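PDB 5F9P: anthrone oxidase-like protein from Streptomyces ambofaciens, which probably acts as an oxygenase that cleaves a carbon-carbon bond, opening ring B oxidatively during the biosynthesis of atypical angucyclines. Local coordinates for residues 102-106 and 107-111; 147-150 and 151-154. All coordinates share one frame; numbering follows the deposited sequence.

Interaction 1 of 2, residues 102-106 and 107-111; sequences HTLTS and DALGG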
# COMPACT_ATOMS: atom_id res chain seq x y z
N HIS A 102 -7.88 -9.99 -2.88
CA HIS A 102 -7.44 -10.77 -4.02
C HIS A 102 -5.93 -10.64 -4.22
O HIS A 102 -5.36 -9.57 -3.98
CB HIS A 102 -8.18 -10.27 -5.27
CG HIS A 102 -7.95 -11.10 -6.49
ND1 HIS A 102 -8.70 -12.23 -6.77
CD2 HIS A 102 -7.07 -10.97 -7.51
CE1 HIS A 102 -8.28 -12.75 -7.91
NE2 HIS A 102 -7.30 -12.00 -8.38
N THR A 103 -5.30 -11.73 -4.63
CA THR A 103 -3.91 -11.70 -5.08
C THR A 103 -3.77 -12.38 -6.44
O THR A 103 -4.52 -13.30 -6.79
CB THR A 103 -2.93 -12.35 -4.08
OG1 THR A 103 -3.17 -13.77 -4.01
CG2 THR A 103 -3.08 -11.74 -2.71
N LEU A 104 -2.80 -11.90 -7.21
CA LEU A 104 -2.48 -12.49 -8.48
C LEU A 104 -0.97 -12.37 -8.64
O LEU A 104 -0.39 -11.35 -8.29
CB LEU A 104 -3.17 -11.72 -9.60
CG LEU A 104 -2.75 -12.15 -11.00
CD1 LEU A 104 -3.11 -13.61 -11.24
CD2 LEU A 104 -3.35 -11.23 -12.08
N THR A 105 -0.32 -13.42 -9.14
CA THR A 105 1.10 -13.31 -9.49
C THR A 105 1.30 -13.69 -10.94
O THR A 105 0.46 -14.33 -11.55
CB THR A 105 2.03 -14.20 -8.62
OG1 THR A 105 1.82 -15.58 -8.94
CG2 THR A 105 1.81 -13.96 -7.12
N SER A 106 2.45 -13.30 -11.47
CA SER A 106 2.81 -13.64 -12.83
C SER A 106 2.71 -15.14 -13.11
O SER A 106 2.52 -15.56 -14.24
CB SER A 106 4.23 -13.16 -13.14
OG SER A 106 4.47 -13.27 -14.53
N ASP A 107 2.84 -15.95 -12.06
CA ASP A 107 2.92 -17.40 -12.25
C ASP A 107 1.71 -18.17 -11.71
O ASP A 107 1.43 -19.30 -12.14
CB ASP A 107 4.22 -17.93 -11.63
CG ASP A 107 5.44 -17.16 -12.13
OD1 ASP A 107 5.73 -17.23 -13.35
OD2 ASP A 107 6.09 -16.47 -11.30
N ALA A 108 0.97 -17.56 -10.79
CA ALA A 108 -0.17 -18.25 -10.20
C ALA A 108 -1.36 -17.33 -9.90
O ALA A 108 -1.22 -16.28 -9.25
CB ALA A 108 0.26 -18.99 -8.94
N LEU A 109 -2.54 -17.73 -10.36
CA LEU A 109 -3.76 -17.12 -9.85
C LEU A 109 -3.82 -17.31 -8.33
O LEU A 109 -3.68 -18.44 -7.84
CB LEU A 109 -5.00 -17.74 -10.52
CG LEU A 109 -5.21 -17.50 -12.02
CD1 LEU A 109 -5.45 -16.02 -12.32
CD2 LEU A 109 -4.03 -18.03 -12.82
N GLY A 110 -3.99 -16.22 -7.59
CA GLY A 110 -4.02 -16.27 -6.13
C GLY A 110 -2.70 -16.66 -5.48
O GLY A 110 -2.69 -17.18 -4.36
N GLY A 111 -1.59 -16.43 -6.16
CA GLY A 111 -0.28 -16.77 -5.62
C GLY A 111 0.08 -15.84 -4.48
O GLY A 111 -0.45 -14.72 -4.40
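L104 lies side by side with L109, the two side chains pointing the same way and meeting through their CD1 methyls, L104 CD1 to L109 CD1 being 3.5 Å. They belong to a tight reversal where barrel strand 92-105 ends: the chain folds back after T105, L104 and L109 form a single bridge, and L109 already lies in a type II beta turn that runs from A108 to G111. T105 occupies the inside of the reversal. With OG1 held between its own backbone N and carbonyl carbon (chi1 70°), the hydroxyl turns into the bend and takes the backbone N-H of A108, A108 N to T105 OG1 2.8 Å, with a weak second bond from D107 N. The hydroxyl is thus held mainly by A108, the residue after the S106-D107 bend. T105 CG2 rests 3.6 Å from G111 O. The backbone answers with T105 N to A108 O, 3.0 Å and fairly straight at 161°. A108 O also accepts G111 N, which closes the turn; the two donors arrive from opposite faces of the carbonyl plane, so this oxygen is gripped from both sides. Two residues back along the strand, the bond from G110 N to T103 O is weak, and G110 CA makes a CH...O contact with the same oxygen. The positive phi of G110 suits the third position of a type II turn. L104 and S106 also bond through their backbones to H158 and R156 of strand 155-167, while T103 and T105 rest on I113. At the far end of the turn, T103 OG1 gives its proton to G111 O over 2.9 Å, approaching from above the carbonyl plane, 40° out of it.

Interaction 2 of 2, residues 147-150 and 151-154; sequences AFLA and QVPG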
# COMPACT_ATOMS: atom_id res chain seq x y z
N ALA A 147 -7.16 -10.74 -14.46
CA ALA A 147 -6.33 -11.93 -14.61
C ALA A 147 -5.33 -11.75 -15.76
O ALA A 147 -4.25 -12.33 -15.74
CB ALA A 147 -7.21 -13.16 -14.85
N PHE A 148 -5.67 -10.93 -16.76
CA PHE A 148 -4.79 -10.74 -17.91
C PHE A 148 -3.42 -10.20 -17.51
O PHE A 148 -2.45 -10.34 -18.26
CB PHE A 148 -5.42 -9.78 -18.93
CG PHE A 148 -5.49 -8.36 -18.44
CD1 PHE A 148 -6.60 -7.91 -17.73
CD2 PHE A 148 -4.43 -7.49 -18.63
CE1 PHE A 148 -6.66 -6.61 -17.25
CE2 PHE A 148 -4.48 -6.19 -18.15
CZ PHE A 148 -5.60 -5.74 -17.46
N LEU A 149 -3.34 -9.54 -16.36
CA LEU A 149 -2.10 -8.90 -15.94
C LEU A 149 -0.94 -9.89 -15.89
O LEU A 149 0.19 -9.55 -16.23
CB LEU A 149 -2.26 -8.23 -14.57
CG LEU A 149 -2.99 -6.89 -14.47
CD1 LEU A 149 -3.20 -6.57 -13.00
CD2 LEU A 149 -2.23 -5.78 -15.19
N ALA A 150 -1.23 -11.12 -15.47
CA ALA A 150 -0.19 -12.14 -15.32
C ALA A 150 0.59 -12.40 -16.60
O ALA A 150 1.70 -12.95 -16.56
CB ALA A 150 -0.79 -13.44 -14.78
N GLN A 151 0.02 -12.03 -17.75
CA GLN A 151 0.71 -12.21 -19.01
C GLN A 151 1.27 -10.91 -19.58
O GLN A 151 1.84 -10.89 -20.66
CB GLN A 151 -0.17 -12.94 -20.03
CG GLN A 151 -0.34 -14.44 -19.73
CD GLN A 151 -1.33 -14.71 -18.62
OE1 GLN A 151 -1.07 -15.51 -17.71
NE2 GLN A 151 -2.47 -14.05 -18.68
N VAL A 152 1.12 -9.81 -18.85
CA VAL A 152 1.75 -8.54 -19.23
C VAL A 152 3.25 -8.59 -18.93
O VAL A 152 3.66 -9.01 -17.84
CB VAL A 152 1.12 -7.36 -18.46
CG1 VAL A 152 1.91 -6.07 -18.71
CG2 VAL A 152 -0.38 -7.21 -18.82
N PRO A 153 4.09 -8.18 -19.90
CA PRO A 153 5.54 -8.22 -19.71
C PRO A 153 6.00 -7.32 -18.57
O PRO A 153 5.67 -6.14 -18.57
CB PRO A 153 6.08 -7.68 -21.04
CG PRO A 153 4.95 -7.90 -22.03
CD PRO A 153 3.71 -7.68 -21.23
N GLY A 154 6.74 -7.88 -17.62
CA GLY A 154 7.30 -7.10 -16.53
C GLY A 154 6.40 -7.07 -15.31
O GLY A 154 6.78 -6.59 -14.24
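V152 sets its CG2 methyl beside two side chains of the preceding turn, with F148 CD2 4.1 Å and L149 CD2 4.3 Å from V152 CG2. F148 and V152 run alongside each other and point the same way, the methyl meeting the ring obliquely. F148 carries its ring between its backbone N and carbonyl carbon (chi1 69°); this rotation carries the ring forward alongside the next residue, and L149 CG lies over one face, offset toward the rim. V152 CB also sits close to the backbone, 3.3 Å from L149 O.

Two successive hydrogen bonds bring these groups together. Q151 N reaches F148 O at 3.0 Å, and V152 N reaches L149 O at 2.8 Å. Both donors stand above the carbonyl planes, by 47° and 57°, and both bonds join residues three apart. Q151, bent at its second torsion, curls back over the same turn, bringing Q151 OE1 to 3.6 Å from A150 CB.

Farther out, Y189 of helix 183-190 touches F148, L149 and V152, and A200 and R201 of helix 199-211 meet F148. L149, the buried member, also packs on F155 and H158 of strand 155-167, and G154 bonds through its backbone to D181. The repeated i to i+3 bonding is that of a 3-10 turn, here within the connection between helix 135-142 and strand 155-167 in the alpha-beta barrel of the dimeric alpha-beta barrel superfamily, closed in this protein within a single chain, to which the antibiotic biosynthesis monooxygenase family belongs.

Overall arrangement
Interaction 1 precedes interaction 2 along the chain, and their centres lie about 10 Å apart on the same side of the chain's centre. Strands 92-105 and 155-167 are antiparallel neighbours in the eight-stranded barrel: residues 102-111 turn the chain where the first ends, and residues 147-154 lead into the second. The two elements therefore meet at one end of this strand pair. T105 O packs 3.6 Å from A150 CB, L104 CD2 approaches A147 O, and a weak hydrogen bond joins S106 OG to A150 O. L104 also touches L149, and H158 borders both interactions, so the reversal and the 3-10 turn pack together at this barrel rim.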